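Local coordinates for eEF1A lysine and N-terminal methyltransferase (Homo sapiens, PDB 5WCJ), which methylates the translation factor eEF1A at two positions, its N terminus through the C-terminal Rossmann-like domain in this chain and an internal site through a separate N-terminal domain, at residues D103-L108 with Q144-K149; G29-R34 with L215-A220; V165-G170 with G193-I198; F86-S89 with R93-V96; E21-M26 with G54-F59. All coordinates share one frame; numbering follows the deposited sequence.

Interaction 1 of 5, residues D103-L108 with Q144-K149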
# COMPACT_ATOMS: atom_id res chain seq x y z
N ASP A 103 16.12 2.31 -0.63
CA ASP A 103 17.10 1.98 0.43
C ASP A 103 16.44 1.20 1.55
O ASP A 103 16.97 0.20 2.00
CB ASP A 103 17.74 3.24 1.01
CG ASP A 103 18.52 4.05 -0.01
OD1 ASP A 103 19.13 3.45 -0.93
OD2 ASP A 103 18.55 5.31 0.12
N TYR A 104 15.25 1.64 1.97
CA TYR A 104 14.56 1.02 3.07
C TYR A 104 14.16 -0.42 2.77
O TYR A 104 14.39 -1.32 3.59
CB TYR A 104 13.29 1.84 3.43
CG TYR A 104 12.69 1.42 4.73
CD1 TYR A 104 13.21 1.92 5.93
CD2 TYR A 104 11.63 0.54 4.79
CE1 TYR A 104 12.69 1.55 7.14
CE2 TYR A 104 11.09 0.15 6.02
CZ TYR A 104 11.63 0.67 7.18
OH TYR A 104 11.15 0.35 8.40
N ILE A 105 13.58 -0.65 1.59
CA ILE A 105 13.19 -2.02 1.24
C ILE A 105 14.44 -2.92 1.04
O ILE A 105 14.43 -4.08 1.45
CB ILE A 105 12.26 -2.02 0.01
CG1 ILE A 105 10.88 -1.49 0.46
CG2 ILE A 105 12.15 -3.38 -0.64
CD1 ILE A 105 9.95 -1.15 -0.68
N ALA A 106 15.49 -2.38 0.44
CA ALA A 106 16.76 -3.14 0.28
C ALA A 106 17.29 -3.59 1.65
O ALA A 106 17.59 -4.77 1.81
CB ALA A 106 17.80 -2.34 -0.50
N SER A 107 17.26 -2.72 2.65
CA SER A 107 17.70 -3.08 4.03
C SER A 107 16.82 -4.13 4.65
O SER A 107 17.32 -5.10 5.20
CB SER A 107 17.73 -1.87 4.96
OG SER A 107 18.65 -0.92 4.46
N LEU A 108 15.49 -3.96 4.54
CA LEU A 108 14.56 -4.94 5.07
C LEU A 108 14.73 -6.31 4.43
O LEU A 108 14.69 -7.31 5.13
CB LEU A 108 13.10 -4.52 4.86
CG LEU A 108 12.57 -3.31 5.61
CD1 LEU A 108 11.08 -3.15 5.26
CD2 LEU A 108 12.81 -3.44 7.11
N GLN A 144 13.28 -5.08 -12.27
CA GLN A 144 13.09 -6.46 -11.83
C GLN A 144 13.94 -6.90 -10.64
O GLN A 144 13.43 -7.62 -9.80
CB GLN A 144 13.24 -7.45 -13.01
CG GLN A 144 11.98 -7.52 -13.88
CD GLN A 144 12.03 -8.68 -14.87
OE1 GLN A 144 12.15 -9.84 -14.47
NE2 GLN A 144 11.93 -8.36 -16.15
N SER A 145 15.20 -6.48 -10.54
CA SER A 145 16.01 -6.87 -9.37
C SER A 145 15.48 -6.25 -8.06
O SER A 145 15.49 -6.91 -7.03
CB SER A 145 17.51 -6.56 -9.56
OG SER A 145 17.76 -5.17 -9.66
N PHE A 146 14.98 -5.01 -8.12
CA PHE A 146 14.29 -4.42 -6.94
C PHE A 146 12.96 -5.13 -6.63
O PHE A 146 12.66 -5.40 -5.48
CB PHE A 146 14.09 -2.91 -7.12
CG PHE A 146 13.51 -2.27 -5.90
CD1 PHE A 146 14.26 -2.11 -4.75
CD2 PHE A 146 12.17 -1.94 -5.88
CE1 PHE A 146 13.71 -1.57 -3.60
CE2 PHE A 146 11.60 -1.40 -4.73
CZ PHE A 146 12.36 -1.22 -3.60
N LEU A 147 12.20 -5.48 -7.65
CA LEU A 147 10.93 -6.19 -7.48
C LEU A 147 11.10 -7.53 -6.79
O LEU A 147 10.22 -7.95 -6.03
CB LEU A 147 10.18 -6.36 -8.81
CG LEU A 147 9.55 -5.10 -9.43
CD1 LEU A 147 8.89 -5.41 -10.77
CD2 LEU A 147 8.55 -4.46 -8.50
N GLN A 148 12.25 -8.19 -7.01
CA GLN A 148 12.60 -9.39 -6.24
C GLN A 148 12.76 -9.11 -4.73
O GLN A 148 12.39 -9.95 -3.90
CB GLN A 148 13.88 -10.05 -6.79
CG GLN A 148 13.74 -10.64 -8.20
CD GLN A 148 12.82 -11.86 -8.29
OE1 GLN A 148 12.56 -12.53 -7.30
NE2 GLN A 148 12.33 -12.15 -9.48
N LYS A 149 13.28 -7.94 -4.37
CA LYS A 149 13.38 -7.54 -2.96
C LYS A 149 11.99 -7.34 -2.37
O LYS A 149 11.75 -7.74 -1.23
CB LYS A 149 14.21 -6.26 -2.78
CG LYS A 149 15.63 -6.37 -3.32
CD LYS A 149 16.35 -7.58 -2.76
CE LYS A 149 17.85 -7.52 -3.06
NZ LYS A 149 18.47 -8.84 -2.77
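Ala106 and Lys149, with CA atoms 6.4 Å apart, mark the nearest backbone approach of helix segments 103-108 and 144-149, whose axes come within 9.9 Å at an angle of 55°. Side chains of both helices reach Phe123 of strand 118-123, so the contact joins neighbouring helices on one face of the Rossmann-like methyltransferase sheet. Ile105 and Phe146 carry it, their side chains crossing at about a right angle. Phe146 holds CG anti to its backbone N (chi1 -175°), which sends the ring across the gap with CZ leading. Three carbons of Ile105 gather round that atom: CB and CG2 each lie 3.7 Å from Phe146 CZ, and Ile105 CD1 is 3.8 Å from the same CZ. The approach is oblique. Lys149 adds its root, CB standing 4.1 Å from Ile105 CG2, before the chain bends at chi2 and carries the ammonium end away. Ile153 also covers Ile105, while Leu102 meets Phe146. The contact is apolar on its buried side and lined by lysine methylene toward the surface; its cohesion probably rests on van der Waals fit and exclusion of water, with the lysine charge kept clear of the ring.

Interaction 2 of 5, residues G29-R34 with L215-A220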
# COMPACT_ATOMS: atom_id res chain seq x y z
N GLY A 29 -7.91 -2.84 -2.97
CA GLY A 29 -7.06 -3.99 -3.12
C GLY A 29 -6.96 -4.93 -1.94
O GLY A 29 -6.58 -6.11 -2.11
N LEU A 30 -7.28 -4.42 -0.75
CA LEU A 30 -7.35 -5.28 0.43
C LEU A 30 -8.38 -6.42 0.26
O LEU A 30 -8.24 -7.49 0.88
CB LEU A 30 -7.69 -4.45 1.66
CG LEU A 30 -6.73 -3.34 2.07
CD1 LEU A 30 -7.25 -2.57 3.29
CD2 LEU A 30 -5.37 -3.92 2.36
N ALA A 31 -9.38 -6.21 -0.61
CA ALA A 31 -10.33 -7.29 -0.92
C ALA A 31 -9.69 -8.57 -1.52
O ALA A 31 -10.26 -9.65 -1.38
CB ALA A 31 -11.43 -6.77 -1.82
N LEU A 32 -8.50 -8.47 -2.11
CA LEU A 32 -7.80 -9.66 -2.62
C LEU A 32 -7.13 -10.52 -1.54
O LEU A 32 -6.55 -11.56 -1.89
CB LEU A 32 -6.75 -9.27 -3.67
CG LEU A 32 -7.28 -8.47 -4.86
CD1 LEU A 32 -6.15 -8.04 -5.77
CD2 LEU A 32 -8.30 -9.29 -5.63
N LEU A 33 -7.15 -10.10 -0.28
CA LEU A 33 -6.52 -10.89 0.79
C LEU A 33 -7.33 -12.09 1.31
O LEU A 33 -6.78 -13.17 1.50
CB LEU A 33 -6.18 -10.01 1.98
CG LEU A 33 -5.04 -9.03 1.81
CD1 LEU A 33 -5.04 -8.06 2.96
CD2 LEU A 33 -3.71 -9.78 1.74
N ARG A 34 -8.60 -11.89 1.61
CA ARG A 34 -9.35 -12.88 2.44
C ARG A 34 -10.71 -12.34 2.86
O ARG A 34 -11.00 -11.16 2.66
CB ARG A 34 -8.55 -13.26 3.71
N LEU A 215 -16.28 -10.20 -7.35
CA LEU A 215 -17.36 -9.25 -7.13
C LEU A 215 -17.89 -9.27 -5.69
O LEU A 215 -18.12 -8.23 -5.10
CB LEU A 215 -18.51 -9.57 -8.10
CG LEU A 215 -19.63 -8.53 -8.22
CD1 LEU A 215 -19.19 -7.38 -9.11
CD2 LEU A 215 -20.90 -9.19 -8.76
N GLU A 216 -18.05 -10.47 -5.13
CA GLU A 216 -18.59 -10.62 -3.79
C GLU A 216 -17.66 -9.97 -2.74
O GLU A 216 -18.12 -9.13 -1.94
CB GLU A 216 -18.80 -12.11 -3.47
N THR A 217 -16.37 -10.30 -2.80
CA THR A 217 -15.38 -9.77 -1.84
C THR A 217 -15.29 -8.24 -1.90
O THR A 217 -15.22 -7.58 -0.88
CB THR A 217 -13.98 -10.42 -2.02
OG1 THR A 217 -13.49 -10.20 -3.35
CG2 THR A 217 -14.04 -11.93 -1.72
N ALA A 218 -15.32 -7.66 -3.11
CA ALA A 218 -15.30 -6.20 -3.24
C ALA A 218 -16.51 -5.53 -2.60
O ALA A 218 -16.37 -4.55 -1.89
CB ALA A 218 -15.19 -5.76 -4.69
N GLN A 219 -17.70 -6.06 -2.85
CA GLN A 219 -18.91 -5.42 -2.32
C GLN A 219 -18.99 -5.50 -0.80
O GLN A 219 -19.43 -4.56 -0.14
CB GLN A 219 -20.16 -6.03 -2.98
CG GLN A 219 -20.24 -5.67 -4.46
CD GLN A 219 -21.37 -6.37 -5.19
OE1 GLN A 219 -21.83 -7.45 -4.79
NE2 GLN A 219 -21.80 -5.77 -6.29
N ALA A 220 -18.57 -6.63 -0.25
CA ALA A 220 -18.48 -6.80 1.19
C ALA A 220 -17.53 -5.78 1.85
O ALA A 220 -17.87 -5.19 2.87
CB ALA A 220 -18.05 -8.22 1.51
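Ala31 meets Thr217 and Ala218 where the 3-10 turn after helix 21-28 packs on helix 211-226, the helix that follows the last strand of this Rossmann-like methyltransferase sheet. The approach is close because small residues face each other: the CA atoms of Ala31 and Ala218 are 5.6 Å apart. Thr217 is deposited in two conformers, so the placement of its branches is tentative; the one given is followed here. Its CB lies 3.9 Å from Ala31 O. From there a chi1 of 59° tucks OG1 over the backbone, flanked by both N and C, and turns it back along its own helix. It comes within 3.8 Å of Ala31 O, but in this conformer the hydroxyl bonds to the carbonyls of Glu213 and Leu214 in the preceding turn, and probably meets the 3-10 segment only by packing. The other branch, CG2, is anti to the carbonyl carbon and stays 4.4 Å from Ala31 O. On the facing side, the turn is held by the i to i+3 bonds Leu32 N to Gly29 O and Leu33 N to Leu30 O, which leave the methyl of Ala31 directed at the helix. Leu221 borders that methyl as well. Ala31 CB rests against helix backbone, 4.0 Å from Thr217 O and 4.2 Å from Ala218 CA.

Interaction 3 of 5, residues V165-G170 with G193-I198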
# COMPACT_ATOMS: atom_id res chain seq x y z
N VAL A 165 1.58 6.12 -13.03
CA VAL A 165 1.33 7.10 -14.10
C VAL A 165 2.44 6.91 -15.10
O VAL A 165 3.59 7.17 -14.78
CB VAL A 165 1.33 8.53 -13.60
CG1 VAL A 165 1.20 9.50 -14.79
CG2 VAL A 165 0.19 8.76 -12.59
N CYS A 166 2.11 6.44 -16.30
CA CYS A 166 3.12 6.30 -17.33
C CYS A 166 2.48 6.63 -18.68
O CYS A 166 1.76 5.80 -19.23
CB CYS A 166 3.69 4.90 -17.28
SG CYS A 166 5.18 4.67 -18.27
N ARG A 167 2.69 7.87 -19.15
CA ARG A 167 2.16 8.30 -20.45
C ARG A 167 2.92 7.73 -21.65
O ARG A 167 2.35 7.59 -22.73
CB ARG A 167 2.11 9.84 -20.54
CG ARG A 167 1.12 10.48 -19.58
CD ARG A 167 1.03 11.99 -19.78
NE ARG A 167 0.10 12.58 -18.81
CZ ARG A 167 -1.22 12.60 -18.94
NH1 ARG A 167 -1.84 12.08 -20.00
NH2 ARG A 167 -1.96 13.17 -17.99
N ASP A 168 4.19 7.40 -21.46
CA ASP A 168 5.00 6.73 -22.48
C ASP A 168 4.55 5.28 -22.58
O ASP A 168 4.87 4.45 -21.69
CB ASP A 168 6.47 6.85 -22.08
CG ASP A 168 7.43 6.15 -23.03
OD1 ASP A 168 7.04 5.26 -23.80
OD2 ASP A 168 8.62 6.50 -22.95
N LEU A 169 3.78 4.95 -23.61
CA LEU A 169 3.14 3.64 -23.66
C LEU A 169 4.11 2.48 -23.91
O LEU A 169 3.84 1.37 -23.45
CB LEU A 169 1.98 3.60 -24.63
CG LEU A 169 0.84 4.54 -24.26
CD1 LEU A 169 -0.16 4.54 -25.42
CD2 LEU A 169 0.18 4.25 -22.92
N GLY A 170 5.19 2.73 -24.62
CA GLY A 170 6.25 1.73 -24.79
C GLY A 170 6.85 1.34 -23.44
O GLY A 170 6.93 0.16 -23.09
N GLY A 193 -11.50 9.91 -14.43
CA GLY A 193 -11.12 11.32 -14.44
C GLY A 193 -9.64 11.59 -14.25
O GLY A 193 -9.26 12.72 -13.98
N GLU A 194 -8.80 10.56 -14.36
CA GLU A 194 -7.35 10.76 -14.23
C GLU A 194 -6.56 9.69 -14.95
O GLU A 194 -7.10 8.65 -15.31
CB GLU A 194 -6.93 10.91 -12.76
CG GLU A 194 -7.24 9.74 -11.86
CD GLU A 194 -6.95 10.04 -10.40
OE1 GLU A 194 -5.99 9.48 -9.84
OE2 GLU A 194 -7.69 10.86 -9.79
N VAL A 195 -5.29 9.99 -15.21
CA VAL A 195 -4.43 9.09 -15.98
C VAL A 195 -3.91 7.87 -15.16
O VAL A 195 -3.54 6.84 -15.72
CB VAL A 195 -3.25 9.89 -16.60
CG1 VAL A 195 -2.26 10.36 -15.54
CG2 VAL A 195 -2.56 9.09 -17.70
N ASN A 196 -3.88 8.01 -13.85
CA ASN A 196 -3.38 6.99 -12.90
C ASN A 196 -4.05 5.66 -13.11
O ASN A 196 -5.27 5.61 -13.36
CB ASN A 196 -3.67 7.41 -11.45
CG ASN A 196 -3.07 8.73 -11.09
OD1 ASN A 196 -3.36 9.74 -11.74
ND2 ASN A 196 -2.19 8.75 -10.09
N GLU A 197 -3.29 4.59 -13.02
CA GLU A 197 -3.90 3.31 -12.84
C GLU A 197 -3.30 2.57 -11.65
O GLU A 197 -2.15 2.78 -11.29
CB GLU A 197 -3.84 2.49 -14.10
CG GLU A 197 -2.50 1.99 -14.52
CD GLU A 197 -2.55 1.41 -15.92
OE1 GLU A 197 -2.98 2.13 -16.87
OE2 GLU A 197 -2.16 0.24 -16.07
N ILE A 198 -4.11 1.72 -11.03
CA ILE A 198 -3.69 0.99 -9.86
C ILE A 198 -3.46 -0.44 -10.30
O ILE A 198 -4.33 -1.05 -10.95
CB ILE A 198 -4.71 1.05 -8.69
CG1 ILE A 198 -5.03 2.50 -8.31
CG2 ILE A 198 -4.18 0.24 -7.51
CD1 ILE A 198 -3.83 3.39 -8.05
O HOH W 1 -0.81 5.67 -16.42
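Val165, just past the end of strand 158-164, meets Val195 and Asn196, which lead into antiparallel strand 197-202, so the contact extends this strand pair into the loops beyond the sheet; a backbone hydrogen bond between Glu197 and Leu164 lies at the junction. The two branches of Val165 serve different partners. CG1 touches Val195 CG1 at 3.6 Å, the two valines crossing at about a right angle. CG2 presses on the amide of Asn196, 3.5 Å from ND2 and 3.6 Å from CG of that residue, while Asn196 ND2 gives its hydrogen bond to Asn163 OD1, which helps fix the rotation of the amide. Val195 holds CG2 anti to its backbone N (chi1 70°), a setting that lets CG1 reach both Val165 and Arg167 NH2, and CG2 reach Arg167 NH1. The arginine, extended from CG to NE, lays one face of its guanidinium over both Val195 methyls, CG1 3.7 Å from Arg167 NH2 and CG2 3.8 Å above the plane, offset toward the rim. A water links the backbones, accepting from Cys166 N at 3.0 Å and donating to Val195 O at 3.1 Å. Further along, Asp168 N-caps helix 169-182 through a bond from Leu171 N to its OD1. The Asn196 side chain lies about 8 Å from the bound S-adenosyl-L-homocysteine. Strand order 3-2-1-4-5-7-6, with antiparallel 197-202 inserted between 158-164 and 185-190, is the signature of the Rossmann-like methyltransferase fold.

Interaction 4 of 5, residues F86-S89 with R93-V96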
# COMPACT_ATOMS: atom_id res chain seq x y z
N PHE A 86 -2.46 18.25 9.19
CA PHE A 86 -3.38 17.31 8.55
C PHE A 86 -3.78 16.13 9.42
O PHE A 86 -4.27 15.12 8.88
CB PHE A 86 -2.87 16.83 7.17
CG PHE A 86 -2.37 17.92 6.26
CD1 PHE A 86 -2.92 19.19 6.27
CD2 PHE A 86 -1.35 17.63 5.33
CE1 PHE A 86 -2.44 20.18 5.42
CE2 PHE A 86 -0.88 18.61 4.47
CZ PHE A 86 -1.41 19.89 4.53
N GLY A 87 -3.61 16.23 10.73
CA GLY A 87 -4.09 15.23 11.67
C GLY A 87 -3.37 13.90 11.69
O GLY A 87 -3.86 12.93 12.27
N PHE A 88 -2.20 13.84 11.05
CA PHE A 88 -1.41 12.64 11.05
C PHE A 88 -0.68 12.49 12.39
O PHE A 88 -0.23 13.47 12.98
CB PHE A 88 -0.40 12.67 9.90
CG PHE A 88 0.27 11.36 9.71
CD1 PHE A 88 -0.39 10.34 9.03
CD2 PHE A 88 1.50 11.10 10.30
CE1 PHE A 88 0.21 9.10 8.91
CE2 PHE A 88 2.09 9.85 10.18
CZ PHE A 88 1.44 8.86 9.48
N SER A 89 -0.57 11.27 12.88
CA SER A 89 0.26 11.01 14.05
C SER A 89 0.79 9.60 14.03
O SER A 89 0.23 8.73 13.38
CB SER A 89 -0.52 11.25 15.36
OG SER A 89 -1.60 10.34 15.41
N ARG A 93 0.98 1.37 16.46
CA ARG A 93 0.52 0.77 15.21
C ARG A 93 0.84 1.55 13.92
O ARG A 93 0.44 1.10 12.85
CB ARG A 93 -1.02 0.65 15.23
CG ARG A 93 -1.60 -0.19 16.33
CD ARG A 93 -3.06 -0.52 16.06
NE ARG A 93 -3.97 0.64 15.99
CZ ARG A 93 -4.68 1.05 14.93
NH1 ARG A 93 -4.62 0.44 13.74
NH2 ARG A 93 -5.50 2.08 15.07
N MET A 94 1.41 2.74 14.01
CA MET A 94 1.80 3.47 12.79
C MET A 94 3.09 4.21 13.00
O MET A 94 3.16 5.15 13.81
CB MET A 94 0.72 4.45 12.33
CG MET A 94 1.08 5.08 10.96
SD MET A 94 -0.40 5.38 10.01
CE MET A 94 -1.38 6.39 11.11
N LYS A 95 4.12 3.76 12.29
CA LYS A 95 5.45 4.33 12.39
C LYS A 95 5.85 4.88 11.03
O LYS A 95 5.62 4.23 10.01
CB LYS A 95 6.47 3.25 12.76
CG LYS A 95 6.25 2.57 14.11
CD LYS A 95 6.53 3.51 15.26
CE LYS A 95 6.26 2.83 16.60
NZ LYS A 95 6.08 3.86 17.65
N VAL A 96 6.49 6.04 11.03
CA VAL A 96 7.00 6.66 9.81
C VAL A 96 8.52 6.65 9.87
O VAL A 96 9.12 7.00 10.88
CB VAL A 96 6.46 8.07 9.58
CG1 VAL A 96 7.04 8.69 8.30
CG2 VAL A 96 4.94 8.02 9.45
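Phe88, Met94 and Val96 form the apolar seam of a beta-alpha-beta crossover in the Rossmann-like fold, where the loop after helix 76-85 leads into strand 94-98, the strand at one edge of the sheet. The Phe88 ring, swung out with CG anti to the backbone N (chi1 -170°), meets Met94 arriving from the opposite direction. This is a Met-aromatic contact: Met94 SD lies 4.9 Å from the ring centroid and obliquely, 62° off the normal. The methyl follows, with Met94 CE 3.8 Å from Phe88 CE1. Val96 approaches differently, its CG2 lying near the ring plane at the edge, 3.5 Å from Phe88 CE2. Leu79 and Ala82 of helix 76-85 and Pro57 of helix 55-63 also pack on the ring, so it fills the angle between two helices and the strand. Replacing Phe88 by an alanine would probably open a gap here, leaving the Met94 thioether without its aromatic partner and with more room to turn, and the Val96 methyl without the ring edge. The bends of Met94 at chi2 and chi3 bring its terminal methyl back to the loop backbone, with Met94 CE 3.6 Å from Ser89 O.

Interaction 5 of 5, residues E21-M26 with G54-F59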
# COMPACT_ATOMS: atom_id res chain seq x y z
N GLU A 21 -9.73 9.65 -5.26
CA GLU A 21 -10.16 8.51 -6.05
C GLU A 21 -9.10 7.43 -6.19
O GLU A 21 -9.44 6.26 -6.09
CB GLU A 21 -10.70 8.93 -7.43
CG GLU A 21 -12.09 9.53 -7.39
CD GLU A 21 -13.15 8.55 -6.88
OE1 GLU A 21 -13.38 7.50 -7.52
OE2 GLU A 21 -13.76 8.83 -5.83
N HIS A 22 -7.83 7.79 -6.37
CA HIS A 22 -6.81 6.73 -6.50
C HIS A 22 -6.56 6.07 -5.15
O HIS A 22 -6.30 4.86 -5.11
CB HIS A 22 -5.56 7.17 -7.26
CG HIS A 22 -4.51 7.86 -6.43
ND1 HIS A 22 -4.45 9.23 -6.30
CD2 HIS A 22 -3.43 7.37 -5.78
CE1 HIS A 22 -3.41 9.55 -5.55
NE2 HIS A 22 -2.77 8.44 -5.23
N HIS A 23 -6.70 6.81 -4.05
CA HIS A 23 -6.60 6.17 -2.72
C HIS A 23 -7.70 5.17 -2.44
O HIS A 23 -7.42 4.07 -1.95
CB HIS A 23 -6.49 7.21 -1.61
CG HIS A 23 -5.15 7.86 -1.55
ND1 HIS A 23 -4.94 9.06 -0.90
CD2 HIS A 23 -3.95 7.49 -2.07
CE1 HIS A 23 -3.66 9.40 -1.01
NE2 HIS A 23 -3.04 8.47 -1.73
N LYS A 24 -8.95 5.52 -2.76
CA LYS A 24 -10.06 4.57 -2.65
C LYS A 24 -9.81 3.28 -3.44
O LYS A 24 -10.07 2.18 -2.95
CB LYS A 24 -11.36 5.20 -3.16
CG LYS A 24 -11.89 6.33 -2.30
CD LYS A 24 -13.07 6.99 -2.99
CE LYS A 24 -13.74 8.04 -2.11
NZ LYS A 24 -14.39 9.09 -2.94
N ALA A 25 -9.30 3.42 -4.65
CA ALA A 25 -8.91 2.25 -5.47
C ALA A 25 -7.80 1.40 -4.86
O ALA A 25 -7.85 0.17 -4.93
CB ALA A 25 -8.52 2.71 -6.86
N MET A 26 -6.79 2.04 -4.25
CA MET A 26 -5.71 1.27 -3.60
C MET A 26 -6.22 0.48 -2.39
O MET A 26 -5.93 -0.70 -2.26
CB MET A 26 -4.53 2.16 -3.21
CG MET A 26 -3.83 2.76 -4.42
SD MET A 26 -2.61 3.98 -3.98
CE MET A 26 -1.24 2.92 -3.61
N GLY A 54 -0.69 12.16 4.09
CA GLY A 54 -0.92 11.17 5.13
C GLY A 54 -2.29 10.50 5.10
O GLY A 54 -2.55 9.58 5.88
N SER A 55 -3.15 10.93 4.18
CA SER A 55 -4.54 10.47 4.20
C SER A 55 -4.69 8.96 3.97
O SER A 55 -5.58 8.35 4.57
CB SER A 55 -5.38 11.25 3.19
OG SER A 55 -4.98 10.96 1.88
N LEU A 56 -3.84 8.36 3.13
CA LEU A 56 -3.95 6.91 2.84
C LEU A 56 -3.63 6.06 4.07
O LEU A 56 -4.45 5.27 4.51
CB LEU A 56 -3.11 6.51 1.61
CG LEU A 56 -2.99 5.01 1.31
CD1 LEU A 56 -4.36 4.45 1.00
CD2 LEU A 56 -2.02 4.74 0.14
N PRO A 57 -2.42 6.22 4.66
CA PRO A 57 -2.17 5.43 5.87
C PRO A 57 -3.09 5.82 7.04
O PRO A 57 -3.44 4.97 7.87
CB PRO A 57 -0.69 5.75 6.18
CG PRO A 57 -0.37 7.01 5.45
CD PRO A 57 -1.24 7.01 4.25
N LEU A 58 -3.49 7.09 7.12
CA LEU A 58 -4.42 7.52 8.19
C LEU A 58 -5.78 6.85 8.06
O LEU A 58 -6.40 6.45 9.09
CB LEU A 58 -4.59 9.02 8.22
CG LEU A 58 -5.33 9.62 9.42
CD1 LEU A 58 -4.67 9.20 10.72
CD2 LEU A 58 -5.35 11.13 9.27
N PHE A 59 -6.24 6.69 6.82
CA PHE A 59 -7.51 6.00 6.58
C PHE A 59 -7.44 4.55 7.05
O PHE A 59 -8.35 4.07 7.74
CB PHE A 59 -7.92 6.04 5.12
CG PHE A 59 -9.25 5.39 4.85
CD1 PHE A 59 -9.36 4.01 4.66
CD2 PHE A 59 -10.41 6.17 4.79
CE1 PHE A 59 -10.60 3.41 4.40
CE2 PHE A 59 -11.64 5.58 4.52
CZ PHE A 59 -11.74 4.20 4.33
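His23 and Leu56 make the main contact between helix segments 21-26 and 55-59, whose axes pass 10.5 Å apart at an angle of 41°. It is a CH-pi contact: with CG anti to the carbonyl carbon (chi1 -73°), the His23 ring is carried over to Leu56, whose CB lies above the centre of the imidazole, 3.8 Å from its centroid and only 4° off the ring normal. Leu56 CD2 is 4.0 Å from His23 CD2 and also comes within 4.2 Å of Met26 SD. Polar neighbours lie round the rim of the imidazole. Ser55 OG is close to the ring plane, 3.4 Å from His23 ND1. At the ring's other nitrogen, His23 NE2 is hydrogen-bonded to Asp124 OD2, whose other oxygen pairs with His22 NE2, so one carboxylate ties two successive histidines. The Asp124 bond and Leu56 against the ring face probably fix the rotation of the imidazole. An alanine in place of His23 would probably leave Asp124 OD2 without this partner and open a gap over Leu56 CB. Within helix 21-28, Lys24 NZ forms a salt bridge with Glu21 OE2 at 3.0 Å. Gly54, the N-cap of helix 55-63, ends the glycine-rich loop after strand 44-49. With the His23 side chain about 5 Å from the bound S-adenosyl-L-homocysteine, the contact borders the cofactor site, and loop plus helix correspond to the glycine-rich motif of Rossmann-like methyltransferases.

How the interactions relate
From the N terminus, helix 21-28 opens interaction 5, which closes at helix 55-63. Before it closes, segment 29-34 opens interaction 2, whose partner lies far along the chain at 215-220, so these two cross. Interactions 4, 1 and 3 then follow in series, all within the long span of interaction 2: the first joins a loop to edge strand 94-98, the second links two helices over strand 118-123, and the third joins the loops at strands 158-164 and 197-202. Interaction 5 touches two others: Gly87 of interaction 4 packs on Leu58, and Ile198 of interaction 3 on Ala25 and Met26. Interactions 1 and 2 lie on opposite sides of the chain's centre, about 28 Å apart between centres.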